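Local coordinates for protein Phosphoglucosamine/phosphogalactosamine mutase (Sulfolobus tokodaii, PDB 2F7L) that interconverts the 6-phosphates and 1-phosphates of glucosamine and galactosamine, a magnesium-dependent step in making UDP-N-acetylglucosamine and UDP-N-acetylgalactosamine, at residues K16-P20 / E21-K25; N134-W138 / S139-T143; S161-I165 / E166-K170. All coordinates share one frame; numbering follows the deposited sequence.

Overall arrangement
The three contacts come one after another along the chain, and each is local, formed by ten consecutive residues. Contact 1 starts helix 20-34 in domain I of the phosphohexose mutase fold. Contact 2 lies in the loop between helix 118-130 and strand 146-147, an outermost strand of the six-stranded sheet. The centres of contacts 1 and 2 are about 23 Å apart. Contact 3 starts helix 165-171 in domain II; its centre is about 45 Å from that of contact 1 and about 49 Å from that of contact 2. Contacts 1 and 3 are N-caps that open helices in two different domains. Contact 2 is a surface turn away from the magnesium and phosphoserine positions inferred by similarity.

Contact 1: residues K16-P20 / E21-K25; sequences KELTP and ELVLK
E17 meets the second segment through its backbone. E17 O lies 3.6 Å from CD2 of L22. Its carboxylate points elsewhere, and OE1 accepts from the backbone N of I13. L18 is buried. L18 CG touches CG2 of V23 at 4.0 Å, the two branched side chains meeting at a slant. L18 and V23 both continue onto L53 of helix 50-63, and V23 also reaches I106 of strand 103-109.

T19 is the N-cap. OG1 sits between the backbone N and the carbonyl carbon (chi1 77°). From there T19 OG1 accepts from the backbone N of L22 at 3.2 Å, with an N-H...O angle of 159°. T19 OG1 also donates to E21 OE1 at 2.6 Å. It meets this oxygen from above the carboxylate plane, not within it. The bend of E21 at chi2 (74°) folds its chain back to reach the threonine. One hydroxyl therefore links the first turn's backbone to an acidic side chain. T19 O takes the V23 N at 3.2 Å, in a nearly straight bond.

P20 is the first helical residue. Its ring lies alongside the E21 side chain, with P20 CD 3.4 Å from E21 OE2. P20 O accepts from L24 N at 2.8 Å, the next bond of the helix. The E21 carboxylate thus stays close to the helix N-terminus, a setting that would favour its negative charge. The whole is a threonine N-cap, followed by proline at N1, opening helix 20-34 of the alpha/beta/alpha domain I.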
loop_
_atom_site.group_PDB
_atom_site.type_symbol
_atom_site.label_atom_id
_atom_site.label_comp_id
_atom_site.label_asym_id
_atom_site.label_seq_id
_atom_site.Cartn_x
_atom_site.Cartn_y
_atom_site.Cartn_z
ATOM N N LYS A 16 -20.326 10.437 -9.969
ATOM C CA LYS A 16 -21.196 9.523 -10.692
ATOM C C LYS A 16 -21.652 8.432 -9.747
ATOM O O LYS A 16 -22.811 8.396 -9.359
ATOM C CB LYS A 16 -20.502 8.930 -11.912
ATOM C CG LYS A 16 -20.732 9.781 -13.127
ATOM C CD LYS A 16 -21.120 8.965 -14.332
ATOM C CE LYS A 16 -19.890 8.415 -14.998
ATOM N NZ LYS A 16 -19.087 7.618 -14.021
ATOM N N GLU A 17 -20.739 7.560 -9.356
ATOM C CA GLU A 17 -21.076 6.510 -8.428
ATOM C C GLU A 17 -20.756 7.116 -7.072
ATOM O O GLU A 17 -21.579 7.083 -6.157
ATOM C CB GLU A 17 -20.221 5.286 -8.737
ATOM C CG GLU A 17 -20.227 4.985 -10.243
ATOM C CD GLU A 17 -19.080 4.088 -10.723
ATOM O OE1 GLU A 17 -18.012 4.001 -10.060
ATOM O OE2 GLU A 17 -19.260 3.486 -11.805
ATOM N N LEU A 18 -19.559 7.689 -6.940
ATOM C CA LEU A 18 -19.174 8.330 -5.685
ATOM C C LEU A 18 -19.716 9.744 -5.850
ATOM O O LEU A 18 -19.060 10.612 -6.404
ATOM C CB LEU A 18 -17.640 8.374 -5.519
ATOM C CG LEU A 18 -17.137 8.761 -4.120
ATOM C CD1 LEU A 18 -17.122 7.520 -3.260
ATOM C CD2 LEU A 18 -15.751 9.358 -4.166
ATOM N N THR A 19 -20.932 9.965 -5.393
ATOM C CA THR A 19 -21.559 11.269 -5.516
ATOM C C THR A 19 -21.444 12.049 -4.209
ATOM O O THR A 19 -21.104 11.501 -3.161
ATOM C CB THR A 19 -23.034 11.096 -5.838
ATOM O OG1 THR A 19 -23.739 10.721 -4.647
ATOM C CG2 THR A 19 -23.210 10.003 -6.864
ATOM N N PRO A 20 -21.737 13.345 -4.249
ATOM C CA PRO A 20 -21.640 14.113 -3.009
ATOM C C PRO A 20 -22.652 13.574 -2.008
ATOM O O PRO A 20 -22.363 13.519 -0.818
ATOM C CB PRO A 20 -21.990 15.534 -3.441
ATOM C CG PRO A 20 -21.738 15.541 -4.885
ATOM C CD PRO A 20 -22.154 14.200 -5.366
ATOM N N GLU A 21 -23.836 13.182 -2.499
ATOM C CA GLU A 21 -24.911 12.661 -1.632
ATOM C C GLU A 21 -24.516 11.420 -0.835
ATOM O O GLU A 21 -24.880 11.286 0.346
ATOM C CB GLU A 21 -26.155 12.317 -2.443
ATOM C CG GLU A 21 -26.666 13.425 -3.302
ATOM C CD GLU A 21 -25.794 13.643 -4.528
ATOM O OE1 GLU A 21 -25.446 12.645 -5.211
ATOM O OE2 GLU A 21 -25.472 14.818 -4.819
ATOM N N LEU A 22 -23.794 10.515 -1.493
ATOM C CA LEU A 22 -23.352 9.300 -0.853
ATOM C C LEU A 22 -22.331 9.637 0.221
ATOM O O LEU A 22 -22.460 9.200 1.370
ATOM C CB LEU A 22 -22.738 8.356 -1.889
ATOM C CG LEU A 22 -22.096 7.026 -1.440
ATOM C CD1 LEU A 22 -22.950 6.269 -0.464
ATOM C CD2 LEU A 22 -21.914 6.176 -2.655
ATOM N N VAL A 23 -21.323 10.422 -0.151
ATOM C CA VAL A 23 -20.286 10.813 0.782
ATOM C C VAL A 23 -20.917 11.578 1.941
ATOM O O VAL A 23 -20.489 11.475 3.085
ATOM C CB VAL A 23 -19.216 11.680 0.078
ATOM C CG1 VAL A 23 -18.231 12.270 1.114
ATOM C CG2 VAL A 23 -18.474 10.837 -0.967
ATOM N N LEU A 24 -21.946 12.351 1.666
ATOM C CA LEU A 24 -22.563 13.064 2.762
ATOM C C LEU A 24 -23.124 12.068 3.798
ATOM O O LEU A 24 -22.951 12.262 5.013
ATOM C CB LEU A 24 -23.679 13.994 2.264
ATOM C CG LEU A 24 -24.479 14.644 3.404
ATOM C CD1 LEU A 24 -23.548 15.455 4.299
ATOM C CD2 LEU A 24 -25.581 15.503 2.836
ATOM N N LYS A 25 -23.780 11.008 3.323
ATOM C CA LYS A 25 -24.358 10.011 4.225
ATOM C C LYS A 25 -23.275 9.199 4.934
ATOM O O LYS A 25 -23.345 8.964 6.158
ATOM C CB LYS A 25 -25.286 9.078 3.443
ATOM C CG LYS A 25 -26.328 8.336 4.274
ATOM C CD LYS A 25 -27.491 7.983 3.374
ATOM C CE LYS A 25 -27.890 6.533 3.522
ATOM N NZ LYS A 25 -29.091 6.178 2.711
#

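Contact 2: residues N134-W138 / S139-T143; sequences NTIEW and SSLTT
S139 sits over a face of the indole of W138, its own neighbour in sequence. S139 CB lies 3.6 Å from the centroid of the six-membered ring of W138 and only 7° off the ring normal. This is a CH-pi contact made over the middle of the face. The W138 torsion explains it: CG stands between the backbone N and the carbonyl carbon (chi1 64°), which folds the indole back over the following residue. The backbone N of S139 lies over the indole as well, nearest CG and CD2.

The backbone turns tightly here. E137 O accepts from S140 N at 3.0 Å, and W138 O accepts from L141 N at 3.1 Å. These two successive i to i+3 bonds mark a short 3-10 turn. S140 OG makes a weak second bond to E137 O at 3.3 Å, so two donors from one serine share that carbonyl. S140 OG also lies 3.7 Å from CB of I136, whose side chain sets out toward the turn. L141 is the centre of an inverse gamma turn, where the chain leaves the 3-10 turn.

The turn stands out at the surface, between helix 118-130 and strand 146-147. The backbone of I136 bonds to that of S63, at the end of helix 50-63. N134 N bonds to T32 OG1 of helix 20-34.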
loop_
_atom_site.group_PDB
_atom_site.type_symbol
_atom_site.label_atom_id
_atom_site.label_comp_id
_atom_site.label_asym_id
_atom_site.label_seq_id
_atom_site.Cartn_x
_atom_site.Cartn_y
_atom_site.Cartn_z
ATOM N N ASN A 134 -25.888 10.367 15.049
ATOM C CA ASN A 134 -25.879 11.288 16.171
ATOM C C ASN A 134 -26.064 12.701 15.672
ATOM O O ASN A 134 -25.180 13.534 15.856
ATOM C CB ASN A 134 -24.567 11.223 16.937
ATOM C CG ASN A 134 -24.407 9.930 17.659
ATOM O OD1 ASN A 134 -25.405 9.298 18.020
ATOM N ND2 ASN A 134 -23.158 9.521 17.899
ATOM N N THR A 135 -27.193 12.973 15.024
ATOM C CA THR A 135 -27.464 14.320 14.536
ATOM C C THR A 135 -27.647 15.146 15.793
ATOM O O THR A 135 -28.362 14.748 16.711
ATOM C CB THR A 135 -28.731 14.357 13.667
ATOM O OG1 THR A 135 -28.494 13.628 12.462
ATOM C CG2 THR A 135 -29.079 15.767 13.280
ATOM N N ILE A 136 -26.983 16.291 15.842
ATOM C CA ILE A 136 -27.050 17.125 17.027
ATOM C C ILE A 136 -27.990 18.319 16.917
ATOM O O ILE A 136 -28.359 18.747 15.813
ATOM C CB ILE A 136 -25.632 17.630 17.397
ATOM C CG1 ILE A 136 -25.100 18.549 16.282
ATOM C CG2 ILE A 136 -24.697 16.434 17.585
ATOM C CD1 ILE A 136 -23.959 19.450 16.692
ATOM N N GLU A 137 -28.377 18.845 18.083
ATOM C CA GLU A 137 -29.256 20.019 18.178
ATOM C C GLU A 137 -28.618 21.260 17.593
ATOM O O GLU A 137 -27.399 21.414 17.586
ATOM C CB GLU A 137 -29.592 20.323 19.623
ATOM C CG GLU A 137 -30.573 19.382 20.257
ATOM C CD GLU A 137 -31.910 19.385 19.542
ATOM O OE1 GLU A 137 -32.092 18.541 18.626
ATOM O OE2 GLU A 137 -32.765 20.247 19.881
ATOM N N TRP A 138 -29.467 22.164 17.137
ATOM C CA TRP A 138 -29.025 23.414 16.524
ATOM C C TRP A 138 -28.111 24.211 17.464
ATOM O O TRP A 138 -27.119 24.808 17.047
ATOM C CB TRP A 138 -30.251 24.262 16.177
ATOM C CG TRP A 138 -31.004 24.659 17.400
ATOM C CD1 TRP A 138 -31.915 23.907 18.081
ATOM C CD2 TRP A 138 -30.844 25.865 18.148
ATOM N NE1 TRP A 138 -32.332 24.563 19.202
ATOM C CE2 TRP A 138 -31.691 25.769 19.277
ATOM C CE3 TRP A 138 -30.067 27.017 17.979
ATOM C CZ2 TRP A 138 -31.784 26.784 20.233
ATOM C CZ3 TRP A 138 -30.162 28.030 18.934
ATOM C CH2 TRP A 138 -31.014 27.903 20.043
ATOM N N SER A 139 -28.469 24.203 18.741
ATOM C CA SER A 139 -27.734 24.935 19.744
ATOM C C SER A 139 -26.353 24.370 20.035
ATOM O O SER A 139 -25.534 25.040 20.670
ATOM C CB SER A 139 -28.558 25.022 21.023
ATOM O OG SER A 139 -29.068 23.758 21.373
ATOM N N SER A 140 -26.072 23.146 19.607
ATOM C CA SER A 140 -24.719 22.654 19.846
ATOM C C SER A 140 -23.979 22.564 18.510
ATOM O O SER A 140 -22.835 22.118 18.424
ATOM C CB SER A 140 -24.708 21.311 20.635
ATOM O OG SER A 140 -25.438 20.263 20.035
ATOM N N LEU A 141 -24.639 23.040 17.467
ATOM C CA LEU A 141 -24.085 23.035 16.129
ATOM C C LEU A 141 -23.387 24.389 15.941
ATOM O O LEU A 141 -23.751 25.169 15.071
ATOM C CB LEU A 141 -25.236 22.868 15.149
ATOM C CG LEU A 141 -25.063 22.221 13.788
ATOM C CD1 LEU A 141 -24.332 20.897 13.886
ATOM C CD2 LEU A 141 -26.444 22.019 13.207
ATOM N N THR A 142 -22.367 24.662 16.752
ATOM C CA THR A 142 -21.665 25.946 16.682
ATOM C C THR A 142 -20.148 25.856 16.476
ATOM O O THR A 142 -19.413 26.686 16.978
ATOM C CB THR A 142 -21.940 26.768 17.979
ATOM O OG1 THR A 142 -21.612 25.997 19.143
ATOM C CG2 THR A 142 -23.390 27.116 18.070
ATOM N N THR A 143 -19.664 24.878 15.721
ATOM C CA THR A 143 -18.227 24.748 15.538
ATOM C C THR A 143 -17.691 24.982 14.146
ATOM O O THR A 143 -18.311 24.602 13.166
ATOM C CB THR A 143 -17.756 23.369 15.966
ATOM O OG1 THR A 143 -18.024 23.193 17.359
ATOM C CG2 THR A 143 -16.273 23.220 15.715
#

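Contact 3: residues S161-I165 / E166-K170; sequences SHVDI and EKIKK
An aspartate N-cap starts helix 165-171 in the alpha/beta/alpha domain II, and D164 provides it. D164 OD1 accepts from the backbone N of K167 at 2.7 Å, with a nearly straight N-H...O angle of 170°. The N-H comes from above the carboxylate plane. D164 CG lies anti to the backbone N (chi1 -173°), which carries the carboxylate forward over the first turn. The D164 carboxylate lies beside CB of K167. Its negative charge at the helix N-terminus probably interacts favourably with the helix dipole. D164 is also the centre of an inverse gamma turn, and its backbone N donates to E351 OE1 of helix 342-356.

The helix bonds follow at once. I168 N bonds weakly to D164 O at 3.3 Å, and K169 N bonds to I165 O at 2.9 Å. Before the cap, V163 points toward the helix. V163 CG2 meets CD1 of I168 at 4.0 Å, the two side chains crossing at about a right angle. Both are buried and both touch E351, while I168 also reaches L350 and A354. This apolar pair joins the start of the helix to helix 342-356.

On another side, CG2 of I165 rests 3.7 Å from CE of K169, the last carbon of its aliphatic chain. The K169 chain bends at chi3 and brings its amine to E166. There K169 NZ forms a salt bridge with E166 OE2 at 2.5 Å, approaching on the syn side, 22° out of the carboxylate plane.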
loop_
_atom_site.group_PDB
_atom_site.type_symbol
_atom_site.label_atom_id
_atom_site.label_comp_id
_atom_site.label_asym_id
_atom_site.label_seq_id
_atom_site.Cartn_x
_atom_site.Cartn_y
_atom_site.Cartn_z
ATOM N N SER A 161 13.853 10.561 11.573
ATOM C CA SER A 161 14.302 10.134 12.877
ATOM C C SER A 161 14.712 8.664 12.945
ATOM O O SER A 161 15.118 8.185 14.000
ATOM C CB SER A 161 13.206 10.392 13.895
ATOM O OG SER A 161 12.262 9.350 13.855
ATOM N N HIS A 162 14.616 7.940 11.842
ATOM C CA HIS A 162 14.981 6.521 11.877
ATOM C C HIS A 162 16.167 6.103 11.020
ATOM O O HIS A 162 16.446 4.910 10.914
ATOM C CB HIS A 162 13.778 5.654 11.514
ATOM C CG HIS A 162 12.627 5.802 12.458
ATOM N ND1 HIS A 162 12.681 5.381 13.767
ATOM C CD2 HIS A 162 11.390 6.318 12.276
ATOM C CE1 HIS A 162 11.522 5.631 14.353
ATOM N NE2 HIS A 162 10.723 6.198 13.470
ATOM N N VAL A 163 16.856 7.067 10.415
ATOM C CA VAL A 163 18.025 6.763 9.597
ATOM C C VAL A 163 19.201 7.701 9.889
ATOM O O VAL A 163 19.019 8.859 10.269
ATOM C CB VAL A 163 17.712 6.852 8.089
ATOM C CG1 VAL A 163 16.548 5.927 7.744
ATOM C CG2 VAL A 163 17.411 8.273 7.710
ATOM N N ASP A 164 20.410 7.184 9.718
ATOM C CA ASP A 164 21.615 7.966 9.928
ATOM C C ASP A 164 21.637 9.048 8.875
ATOM O O ASP A 164 22.193 8.841 7.805
ATOM C CB ASP A 164 22.833 7.080 9.725
ATOM C CG ASP A 164 24.122 7.771 10.091
ATOM O OD1 ASP A 164 24.235 9.006 9.871
ATOM O OD2 ASP A 164 25.026 7.058 10.586
ATOM N N ILE A 165 21.061 10.205 9.166
ATOM C CA ILE A 165 21.034 11.276 8.180
ATOM C C ILE A 165 22.391 11.696 7.622
ATOM O O ILE A 165 22.529 11.956 6.424
ATOM C CB ILE A 165 20.374 12.522 8.732
ATOM C CG1 ILE A 165 18.938 12.203 9.127
ATOM C CG2 ILE A 165 20.450 13.648 7.692
ATOM C CD1 ILE A 165 18.188 13.409 9.627
ATOM N N GLU A 166 23.394 11.779 8.487
ATOM C CA GLU A 166 24.716 12.180 8.033
ATOM C C GLU A 166 25.361 11.132 7.122
ATOM O O GLU A 166 25.839 11.464 6.032
ATOM C CB GLU A 166 25.604 12.500 9.239
ATOM C CG GLU A 166 25.186 13.776 9.970
ATOM C CD GLU A 166 24.936 14.961 9.013
ATOM O OE1 GLU A 166 25.707 15.128 8.035
ATOM O OE2 GLU A 166 23.976 15.739 9.243
ATOM N N LYS A 167 25.360 9.872 7.554
ATOM C CA LYS A 167 25.945 8.800 6.753
ATOM C C LYS A 167 25.447 8.866 5.307
ATOM O O LYS A 167 26.243 8.854 4.362
ATOM C CB LYS A 167 25.609 7.439 7.380
ATOM C CG LYS A 167 25.907 6.200 6.526
ATOM C CD LYS A 167 27.378 6.015 6.192
ATOM C CE LYS A 167 27.610 4.730 5.372
ATOM N NZ LYS A 167 28.843 4.749 4.488
ATOM N N ILE A 168 24.131 8.965 5.136
ATOM C CA ILE A 168 23.523 9.019 3.813
ATOM C C ILE A 168 23.829 10.336 3.123
ATOM O O ILE A 168 24.066 10.377 1.916
ATOM C CB ILE A 168 21.991 8.865 3.910
ATOM C CG1 ILE A 168 21.649 7.537 4.579
ATOM C CG2 ILE A 168 21.360 8.943 2.528
ATOM C CD1 ILE A 168 20.200 7.431 5.023
ATOM N N LYS A 169 23.815 11.416 3.892
ATOM C CA LYS A 169 24.063 12.731 3.328
ATOM C C LYS A 169 25.437 12.740 2.682
ATOM O O LYS A 169 25.662 13.402 1.667
ATOM C CB LYS A 169 23.979 13.807 4.420
ATOM C CG LYS A 169 23.624 15.182 3.875
ATOM C CD LYS A 169 23.733 16.282 4.917
ATOM C CE LYS A 169 22.860 16.007 6.121
ATOM N NZ LYS A 169 23.099 16.998 7.216
ATOM N N LYS A 170 26.343 11.974 3.274
ATOM C CA LYS A 170 27.718 11.874 2.803
ATOM C C LYS A 170 27.825 11.281 1.404
ATOM O O LYS A 170 28.623 11.741 0.592
ATOM C CB LYS A 170 28.536 11.039 3.802
ATOM C CG LYS A 170 29.950 10.659 3.374
ATOM C CD LYS A 170 30.673 9.919 4.521
ATOM C CE LYS A 170 32.064 9.382 4.115
ATOM N NZ LYS A 170 33.007 10.447 3.617
#